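Local coordinates for protein citrate synthase (Metallosphaera sedula, PDB 6ABW) that probably catalyses the condensation of acetyl-CoA with oxaloacetate and water to give citrate and CoA in the tricarboxylic acid cycle, and binds acetyl-CoA, at residues L68-K71 / L72-Q75; T250-W253 / F254-I258; F268-R271 / V272-T275. All blocks are in the same frame, centred on the assembly; numbering follows the deposited sequence.

Interaction 1: residues L68-K71 / L72-Q75; sequences LPTK and LQLQ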
loop_
_atom_site.group_PDB
_atom_site.type_symbol
_atom_site.label_atom_id
_atom_site.label_comp_id
_atom_site.label_asym_id
_atom_site.label_seq_id
_atom_site.Cartn_x
_atom_site.Cartn_y
_atom_site.Cartn_z
ATOM N N LEU A 68 -25.155 16.475 6.337
ATOM C CA LEU A 68 -24.646 17.761 6.028
ATOM C C LEU A 68 -24.535 18.562 7.321
ATOM O O LEU A 68 -25.281 18.317 8.251
ATOM C CB LEU A 68 -25.488 18.513 5.020
ATOM C CG LEU A 68 -25.473 17.836 3.641
ATOM C CD1 LEU A 68 -26.626 18.291 2.803
ATOM C CD2 LEU A 68 -24.141 18.117 2.956
ATOM N N PRO A 69 -23.525 19.439 7.418
ATOM C CA PRO A 69 -23.307 20.042 8.714
ATOM C C PRO A 69 -24.189 21.247 9.009
ATOM O O PRO A 69 -24.546 22.010 8.103
ATOM C CB PRO A 69 -21.851 20.552 8.604
ATOM C CG PRO A 69 -21.693 20.877 7.140
ATOM C CD PRO A 69 -22.519 19.830 6.447
ATOM N N THR A 70 -24.390 21.508 10.313
ATOM C CA THR A 70 -24.833 22.828 10.765
ATOM C C THR A 70 -23.766 23.857 10.627
ATOM O O THR A 70 -22.576 23.507 10.444
ATOM C CB THR A 70 -25.211 22.801 12.256
ATOM O OG1 THR A 70 -24.063 22.490 13.048
ATOM C CG2 THR A 70 -26.225 21.765 12.520
ATOM N N LYS A 71 -24.140 25.131 10.748
ATOM C CA LYS A 71 -23.150 26.235 10.746
ATOM C C LYS A 71 -21.966 25.989 11.702
ATOM O O LYS A 71 -20.811 26.208 11.352
ATOM C CB LYS A 71 -23.787 27.548 11.171
ATOM C CG LYS A 71 -24.528 28.326 10.115
ATOM C CD LYS A 71 -25.221 29.536 10.765
ATOM C CE LYS A 71 -26.417 30.010 9.951
ATOM N NZ LYS A 71 -25.968 30.591 8.653
ATOM N N LEU A 72 -22.264 25.551 12.909
ATOM C CA LEU A 72 -21.233 25.416 13.937
ATOM C C LEU A 72 -20.343 24.191 13.593
ATOM O O LEU A 72 -19.113 24.226 13.802
ATOM C CB LEU A 72 -21.868 25.243 15.307
ATOM C CG LEU A 72 -20.891 25.209 16.502
ATOM C CD1 LEU A 72 -20.290 26.589 16.759
ATOM C CD2 LEU A 72 -21.576 24.693 17.776
ATOM N N GLN A 73 -20.977 23.134 13.112
ATOM C CA GLN A 73 -20.231 21.958 12.666
ATOM C C GLN A 73 -19.298 22.332 11.531
ATOM O O GLN A 73 -18.095 21.933 11.527
ATOM C CB GLN A 73 -21.101 20.798 12.291
ATOM C CG GLN A 73 -21.742 20.122 13.454
ATOM C CD GLN A 73 -22.823 19.135 13.085
ATOM O OE1 GLN A 73 -23.473 19.204 12.033
ATOM N NE2 GLN A 73 -23.062 18.248 13.992
ATOM N N LEU A 74 -19.792 23.110 10.594
ATOM C CA LEU A 74 -19.002 23.505 9.446
ATOM C C LEU A 74 -17.820 24.346 9.849
ATOM O O LEU A 74 -16.721 24.214 9.348
ATOM C CB LEU A 74 -19.820 24.265 8.445
ATOM C CG LEU A 74 -19.140 24.697 7.153
ATOM C CD1 LEU A 74 -18.454 23.539 6.405
ATOM C CD2 LEU A 74 -20.161 25.304 6.244
ATOM N N GLN A 75 -18.075 25.284 10.745
ATOM C CA GLN A 75 -17.018 26.096 11.311
ATOM C C GLN A 75 -15.883 25.326 11.989
ATOM O O GLN A 75 -14.697 25.697 11.798
ATOM C CB GLN A 75 -17.655 27.114 12.268
ATOM C CG GLN A 75 -16.777 28.088 12.993
ATOM C CD GLN A 75 -17.566 28.765 14.141
ATOM O OE1 GLN A 75 -16.992 29.052 15.201
ATOM N NE2 GLN A 75 -18.913 28.963 13.949
HETATM O O HOH W 1 -25.119 17.476 11.053
#

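Interaction 2: residues T250-W253 / F254-I258; sequences TESW and FKRKI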
loop_
_atom_site.group_PDB
_atom_site.type_symbol
_atom_site.label_atom_id
_atom_site.label_comp_id
_atom_site.label_asym_id
_atom_site.label_seq_id
_atom_site.Cartn_x
_atom_site.Cartn_y
_atom_site.Cartn_z
ATOM N N THR A 250 -11.143 16.875 -35.838
ATOM C CA THR A 250 -11.791 15.826 -35.033
ATOM C C THR A 250 -12.439 14.746 -35.851
ATOM O O THR A 250 -12.276 13.570 -35.574
ATOM C CB THR A 250 -12.792 16.460 -34.030
ATOM O OG1 THR A 250 -12.120 17.516 -33.319
ATOM C CG2 THR A 250 -13.258 15.423 -33.031
ATOM N N GLU A 251 -13.216 15.134 -36.845
ATOM C CA GLU A 251 -13.908 14.141 -37.674
ATOM C C GLU A 251 -12.970 13.171 -38.335
ATOM O O GLU A 251 -13.212 11.965 -38.343
ATOM C CB GLU A 251 -14.747 14.807 -38.764
ATOM C CG GLU A 251 -16.060 15.286 -38.209
ATOM C CD GLU A 251 -17.050 15.885 -39.248
ATOM O OE1 GLU A 251 -16.871 15.717 -40.526
ATOM O OE2 GLU A 251 -18.049 16.471 -38.704
ATOM N N SER A 252 -11.861 13.694 -38.861
ATOM C CA SER A 252 -10.852 12.848 -39.483
ATOM C C SER A 252 -10.198 11.860 -38.508
ATOM O O SER A 252 -10.076 10.662 -38.839
ATOM C CB SER A 252 -9.779 13.691 -40.240
ATOM O OG SER A 252 -8.698 12.877 -40.650
ATOM N N TRP A 253 -9.815 12.342 -37.321
ATOM C CA TRP A 253 -9.301 11.487 -36.297
ATOM C C TRP A 253 -10.317 10.373 -35.942
ATOM O O TRP A 253 -9.931 9.215 -35.788
ATOM C CB TRP A 253 -8.937 12.295 -35.078
ATOM C CG TRP A 253 -8.333 11.537 -33.940
ATOM C CD1 TRP A 253 -7.003 11.426 -33.639
ATOM C CD2 TRP A 253 -9.051 10.859 -32.894
ATOM N NE1 TRP A 253 -6.848 10.640 -32.517
ATOM C CE2 TRP A 253 -8.093 10.306 -32.031
ATOM C CE3 TRP A 253 -10.434 10.653 -32.616
ATOM C CZ2 TRP A 253 -8.441 9.599 -30.885
ATOM C CZ3 TRP A 253 -10.779 9.930 -31.479
ATOM C CH2 TRP A 253 -9.795 9.383 -30.632
ATOM N N PHE A 254 -11.551 10.766 -35.788
ATOM C CA PHE A 254 -12.632 9.803 -35.389
ATOM C C PHE A 254 -12.802 8.783 -36.533
ATOM O O PHE A 254 -12.864 7.577 -36.266
ATOM C CB PHE A 254 -13.950 10.522 -35.147
ATOM C CG PHE A 254 -15.040 9.646 -34.552
ATOM C CD1 PHE A 254 -15.144 9.431 -33.182
ATOM C CD2 PHE A 254 -16.011 9.104 -35.351
ATOM C CE1 PHE A 254 -16.192 8.604 -32.647
ATOM C CE2 PHE A 254 -17.057 8.350 -34.819
ATOM C CZ PHE A 254 -17.130 8.087 -33.470
ATOM N N LYS A 255 -12.847 9.255 -37.787
ATOM C CA LYS A 255 -12.910 8.312 -38.959
ATOM C C LYS A 255 -11.777 7.283 -38.986
ATOM O O LYS A 255 -11.984 6.047 -39.105
ATOM C CB LYS A 255 -13.032 9.102 -40.253
ATOM C CG LYS A 255 -13.147 8.239 -41.531
ATOM C CD LYS A 255 -14.224 7.161 -41.436
ATOM C CE LYS A 255 -14.342 6.337 -42.730
ATOM N NZ LYS A 255 -15.145 7.067 -43.709
ATOM N N ARG A 256 -10.561 7.760 -38.786
ATOM C CA ARG A 256 -9.369 6.929 -38.836
ATOM C C ARG A 256 -9.192 5.994 -37.629
ATOM O O ARG A 256 -9.041 4.801 -37.800
ATOM C CB ARG A 256 -8.135 7.854 -39.101
ATOM C CG ARG A 256 -8.269 8.711 -40.425
ATOM C CD ARG A 256 -7.305 9.920 -40.553
ATOM N NE ARG A 256 -6.199 9.782 -39.611
ATOM C CZ ARG A 256 -5.942 10.573 -38.550
ATOM N NH1 ARG A 256 -4.954 10.234 -37.727
ATOM N NH2 ARG A 256 -6.600 11.716 -38.313
ATOM N N LYS A 257 -9.264 6.503 -36.389
ATOM C CA LYS A 257 -8.949 5.758 -35.202
ATOM C C LYS A 257 -10.116 4.900 -34.688
ATOM O O LYS A 257 -9.890 3.808 -34.178
ATOM C CB LYS A 257 -8.475 6.664 -34.075
ATOM C CG LYS A 257 -7.317 7.584 -34.440
ATOM C CD LYS A 257 -5.977 6.866 -34.531
ATOM C CE LYS A 257 -4.890 7.786 -35.094
ATOM N NZ LYS A 257 -3.653 7.011 -35.400
ATOM N N ILE A 258 -11.323 5.458 -34.755
ATOM C CA ILE A 258 -12.520 4.837 -34.176
ATOM C C ILE A 258 -13.316 4.014 -35.204
ATOM O O ILE A 258 -13.604 2.845 -34.938
ATOM C CB ILE A 258 -13.438 5.893 -33.481
ATOM C CG1 ILE A 258 -12.628 6.711 -32.453
ATOM C CG2 ILE A 258 -14.644 5.215 -32.832
ATOM C CD1 ILE A 258 -11.902 5.935 -31.372
#

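Interaction 3: residues F268-R271 / V272-T275; sequences FGHR and VYKT. With ACO (acetyl coenzyme *a), chain D.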
loop_
_atom_site.group_PDB
_atom_site.type_symbol
_atom_site.label_atom_id
_atom_site.label_comp_id
_atom_site.label_asym_id
_atom_site.label_seq_id
_atom_site.Cartn_x
_atom_site.Cartn_y
_atom_site.Cartn_z
ATOM N N PHE A 268 -15.583 7.045 -22.796
ATOM C CA PHE A 268 -16.931 6.538 -23.059
ATOM C C PHE A 268 -17.026 5.156 -22.416
ATOM O O PHE A 268 -16.038 4.382 -22.369
ATOM C CB PHE A 268 -17.256 6.412 -24.525
ATOM C CG PHE A 268 -17.902 7.633 -25.114
ATOM C CD1 PHE A 268 -17.285 8.896 -25.069
ATOM C CD2 PHE A 268 -19.112 7.560 -25.705
ATOM C CE1 PHE A 268 -17.874 10.000 -25.680
ATOM C CE2 PHE A 268 -19.698 8.659 -26.279
ATOM C CZ PHE A 268 -19.101 9.909 -26.247
ATOM N N GLY A 269 -18.232 4.840 -22.001
ATOM C CA GLY A 269 -18.555 3.496 -21.516
ATOM C C GLY A 269 -18.387 3.322 -20.007
ATOM O O GLY A 269 -17.516 3.927 -19.347
ATOM N N HIS A 270 -19.159 2.430 -19.402
ATOM C CA HIS A 270 -19.018 2.236 -17.986
ATOM C C HIS A 270 -19.536 0.874 -17.631
ATOM O O HIS A 270 -20.573 0.462 -18.222
ATOM C CB HIS A 270 -19.799 3.319 -17.235
ATOM C CG HIS A 270 -19.366 3.483 -15.833
ATOM N ND1 HIS A 270 -19.912 2.744 -14.806
ATOM C CD2 HIS A 270 -18.491 4.347 -15.256
ATOM C CE1 HIS A 270 -19.344 3.103 -13.671
ATOM N NE2 HIS A 270 -18.443 4.048 -13.921
ATOM N N ARG A 271 -18.888 0.214 -16.671
ATOM C CA ARG A 271 -19.395 -1.155 -16.272
ATOM C C ARG A 271 -20.761 -1.158 -15.601
ATOM O O ARG A 271 -21.424 -2.210 -15.599
ATOM C CB ARG A 271 -18.382 -1.901 -15.357
ATOM C CG ARG A 271 -17.164 -2.404 -16.143
ATOM C CD ARG A 271 -16.243 -3.392 -15.414
ATOM N NE ARG A 271 -14.977 -3.540 -16.172
ATOM C CZ ARG A 271 -14.808 -4.233 -17.316
ATOM N NH1 ARG A 271 -15.812 -4.886 -17.906
ATOM N NH2 ARG A 271 -13.602 -4.260 -17.899
ATOM N N VAL A 272 -21.158 -0.059 -14.966
ATOM C CA VAL A 272 -22.431 0.054 -14.228
ATOM C C VAL A 272 -23.452 0.933 -14.938
ATOM O O VAL A 272 -24.641 0.560 -15.091
ATOM C CB VAL A 272 -22.171 0.579 -12.767
ATOM C CG1 VAL A 272 -23.431 0.630 -11.941
ATOM C CG2 VAL A 272 -21.180 -0.342 -12.055
ATOM N N TYR A 273 -23.068 2.155 -15.278
ATOM C CA TYR A 273 -23.951 3.098 -15.947
ATOM C C TYR A 273 -24.240 2.691 -17.404
ATOM O O TYR A 273 -23.324 2.507 -18.185
ATOM C CB TYR A 273 -23.417 4.529 -15.994
ATOM C CG TYR A 273 -23.291 5.169 -14.615
ATOM C CD1 TYR A 273 -24.410 5.342 -13.820
ATOM C CD2 TYR A 273 -22.036 5.582 -14.107
ATOM C CE1 TYR A 273 -24.318 5.906 -12.567
ATOM C CE2 TYR A 273 -21.922 6.177 -12.843
ATOM C CZ TYR A 273 -23.052 6.301 -12.078
ATOM O OH TYR A 273 -23.018 6.820 -10.835
ATOM N N LYS A 274 -25.513 2.553 -17.730
ATOM C CA LYS A 274 -25.930 2.256 -19.098
ATOM C C LYS A 274 -26.565 3.501 -19.734
ATOM O O LYS A 274 -27.192 3.422 -20.777
ATOM C CB LYS A 274 -26.849 1.024 -19.092
ATOM C CG LYS A 274 -26.208 -0.244 -18.479
ATOM C CD LYS A 274 -24.857 -0.573 -19.122
ATOM C CE LYS A 274 -24.009 -1.632 -18.399
ATOM N NZ LYS A 274 -22.577 -1.481 -18.863
ATOM N N THR A 275 -26.291 4.670 -19.152
ATOM C CA THR A 275 -26.792 5.976 -19.519
ATOM C C THR A 275 -25.540 6.869 -19.462
ATOM O O THR A 275 -24.425 6.339 -19.112
ATOM C CB THR A 275 -27.725 6.521 -18.419
ATOM O OG1 THR A 275 -27.037 6.539 -17.148
ATOM C CG2 THR A 275 -28.913 5.612 -18.213
HETATM N N1A ACO D . -15.951 2.910 -27.321
HETATM C C2A ACO D . -16.493 2.216 -28.387
HETATM N N3A ACO D . -17.212 1.041 -28.233
HETATM C C4A ACO D . -17.392 0.557 -26.981
HETATM C C5A ACO D . -16.846 1.263 -25.801
HETATM C C6A ACO D . -16.110 2.498 -26.055
HETATM N N6A ACO D . -15.567 3.142 -25.001
HETATM N N7A ACO D . -17.158 0.536 -24.702
HETATM C C8A ACO D . -17.853 -0.551 -25.116
HETATM N N9A ACO D . -17.975 -0.533 -26.463
HETATM C C1B ACO D . -18.702 -1.527 -27.305
HETATM C C2B ACO D . -18.241 -2.981 -27.113
HETATM O O2B ACO D . -17.104 -3.338 -27.900
HETATM C C3B ACO D . -19.482 -3.704 -27.560
HETATM O O3B ACO D . -19.423 -3.764 -28.996
HETATM P P3B ACO D . -20.116 -4.927 -29.909
HETATM O O7A ACO D . -19.280 -4.959 -31.175
HETATM O O8A ACO D . -21.544 -4.440 -30.134
HETATM O O9A ACO D . -19.976 -6.184 -29.056
HETATM C C4B ACO D . -20.643 -2.819 -27.085
HETATM O O4B ACO D . -20.121 -1.487 -26.970
HETATM C C5B ACO D . -21.200 -3.184 -25.731
HETATM O O5B ACO D . -20.147 -3.178 -24.766
HETATM P P1A ACO D . -20.502 -3.397 -23.206
HETATM O O1A ACO D . -20.619 -4.893 -23.035
HETATM O O2A ACO D . -21.645 -2.439 -22.838
HETATM O O3A ACO D . -19.236 -2.885 -22.331
HETATM P P2A ACO D . -17.812 -3.646 -22.221
HETATM O O4A ACO D . -17.735 -4.477 -20.967
HETATM O O5A ACO D . -17.368 -4.135 -23.569
HETATM O O6A ACO D . -16.952 -2.345 -21.799
HETATM C CBP ACO D . -16.138 -0.781 -20.198
HETATM C CCP ACO D . -17.365 -1.439 -20.770
HETATM C CDP ACO D . -16.236 0.476 -19.364
HETATM C CEP ACO D . -14.871 -1.644 -20.093
HETATM C CAP ACO D . -15.725 -0.037 -21.572
HETATM O OAP ACO D . -16.749 0.778 -22.172
HETATM C C9P ACO D . -14.478 0.852 -21.553
HETATM O O9P ACO D . -13.394 0.316 -21.757
HETATM N N8P ACO D . -14.627 2.176 -21.291
HETATM C C7P ACO D . -13.501 3.022 -20.968
HETATM C C6P ACO D . -12.549 3.324 -22.103
HETATM C C5P ACO D . -11.411 4.093 -21.444
HETATM O O5P ACO D . -11.450 5.321 -21.385
HETATM N N4P ACO D . -10.357 3.392 -20.968
HETATM C C3P ACO D . -9.157 4.025 -20.408
HETATM C C2P ACO D . -9.091 3.623 -18.951
HETATM S S1P ACO D . -7.771 2.479 -18.740
HETATM C C ACO D . -7.000 3.429 -17.627
HETATM O O ACO D . -6.343 4.359 -18.057
HETATM C CH3 ACO D . -7.211 3.105 -16.178
HETATM O O HOH W 2 -21.988 1.924 -20.598
#

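Interaction 1: residues L68-K71 / L72-Q75
Thr70 and Gln73 face each other across the first turn of helix 71-84 as a capping box, with Thr70 at the N-cap. Their side chains meet at a slant, and each accepts a hydrogen bond from the other's backbone. Thr70 OG1 sits between its own backbone N and carbonyl carbon (chi1 64°), which turns the hydroxyl toward the start of the helix, where it takes the Gln73 amide, N to OG1 3.2 Å. In return the Gln73 side chain runs back past the threonine. Its CG packs 3.3 Å from Thr70 OG1, and the amide carbonyl beyond accepts from Thr70 N, OE1 to N 3.0 Å, with the N-H tilted 23° from the plane of that carbonyl. A water donates to the same Gln73 OE1 and to Leu68 O, so the oxygen is gripped twice and the glutamine amide is tied to the incoming loop.

Pro69, just before the cap, packs against the first turn. Its CB touches Gln73 CB, while its CG leans on Leu74 CB at 4.1 Å, a small apolar contact at the base of the turn. The backbone joins in directly, since Leu74 N donates to Thr70 O, N to O 2.8 Å, starting the regular i to i+4 pattern of the helix.

The cap also stands at the subunit boundary. Pro69 and Gln73 rest on His61 of helix 56-65, which packs the helix start against the preceding helix, whereas Lys71 NZ forms a salt bridge with Glu387 of the second subunit and Leu74 packs on Ile386 of that subunit. One residue beyond the cap the helical pattern is repeated, with Gln75 N donating to Lys71 O at 3.0 Å.

Interaction 2: residues T250-W253 / F254-I258
Trp253 packs against Lys257 and Ile258, one turn on, in helix 250-260, an amphipathic helix with buried Thr250, Trp253, Phe254 and Ile258 and a more polar outer side. The apolar contacts centre on Trp253, which sits as a knob among Phe254, Arg256, Lys257 and Ile258. The indole, carried with CG anti to the backbone N (chi1 -178°), reaches forward along the helix toward its C-terminal end. Lys257 crosses it at about a right angle and sets CG over one face of the five-membered ring, a CH-pi contact of 3.7 Å from CG to the ring centroid and 13° off the normal. The aliphatic part of this lysine thus does the touching, and its amine leads away. Further along the indole, Trp253 CZ3 meets Ile258 CG1 at 3.8 Å, the isoleucine crossing at a slant. The face of the Phe254 ring takes Ile258 CB, so that this isoleucine serves both aromatic groups.

Regular i to i+4 backbone hydrogen bonds run through the turn, from Phe254 N to Thr250 O up to Lys257 N to Trp253 O, the latter 2.9 Å long. The polar ends of Trp253 and Glu251 find partners on other helices: Trp253 NE1 donates to Glu243 on helix 233-244, against which the indole also packs, and Glu251 makes a salt bridge with Lys306 of helix 295-315. Helix 250-260 is therefore bound to both neighbours, with Trp253 near Leu265 of the acetyl-CoA site, about 4 Å between side chains.

On the outer side, CB to CD of Arg256 run back along the helix, and a nearly eclipsed chi3 (17°) then swings the guanidinium across toward Ser252 and Trp253. Its edge meets Ser252 OG in plane, and NH2 makes a weak but straight hydrogen bond to OG, 3.3 Å, while the same NH2 lies 3.4 Å from Trp253 CA.

Interaction 3: residues F268-R271 / V272-T275
His270 CB, the first atom of a side chain predicted to belong to the active site, touches Tyr273 O at 3.7 Å. At CG the ring begins, anti to the backbone N (chi1 -161°), and lies alongside Tyr273, both pointing the same way. Tyr273 CD2 stands over the centre of the imidazole, 3.6 Å above its plane, the two ring planes being inclined at 48°. ND1 accepts two backbone amides, Val272 N at 3.1 Å and Tyr273 N at 3.2 Å, both tilted from the ring plane, which fixes the rotation of the ring. These bonds close a tight turn in the loop between helices 250-260 and 278-292, which in the citrate synthase fold lines the acetyl-CoA pocket. Further out, CE1 lies 3.7 Å from Tyr273 CD2; His270 CD2 and His270 NE2 each lie 3.9 Å from Tyr273 CD2. The side chain of Asp325, also predicted to belong to the active site, is about 6 Å from that of His270. At the backbone of the histidine, Lys274 curls back so that NZ donates to His270 O, in the carbonyl plane. On the coenzyme side, Arg271 spreads its guanidinium face over CEP of acetyl-CoA, NH2 to CEP 3.6 Å.

The three contacts are all local, yet they occupy different places in the fold. Interaction 1 is a helix start at the dimer boundary, joined by side-chain-to-backbone bonds and a water, and touched by the second subunit. Interaction 2 lies on the opposite side of the chain's centre, and no other subunit reaches it; it has the larger share of buried residues, though both are only partly buried. Interaction 3 is a surface contact in a loop, built on a histidine nitrogen that accepts two backbone amides, beside the bound coenzyme. It supplies residues of the acetyl-CoA pocket, and interaction 2 lies just behind, about 7 Å away at the nearest atoms; interaction 1 is about 18 Å from interaction 3, again at the nearest atoms.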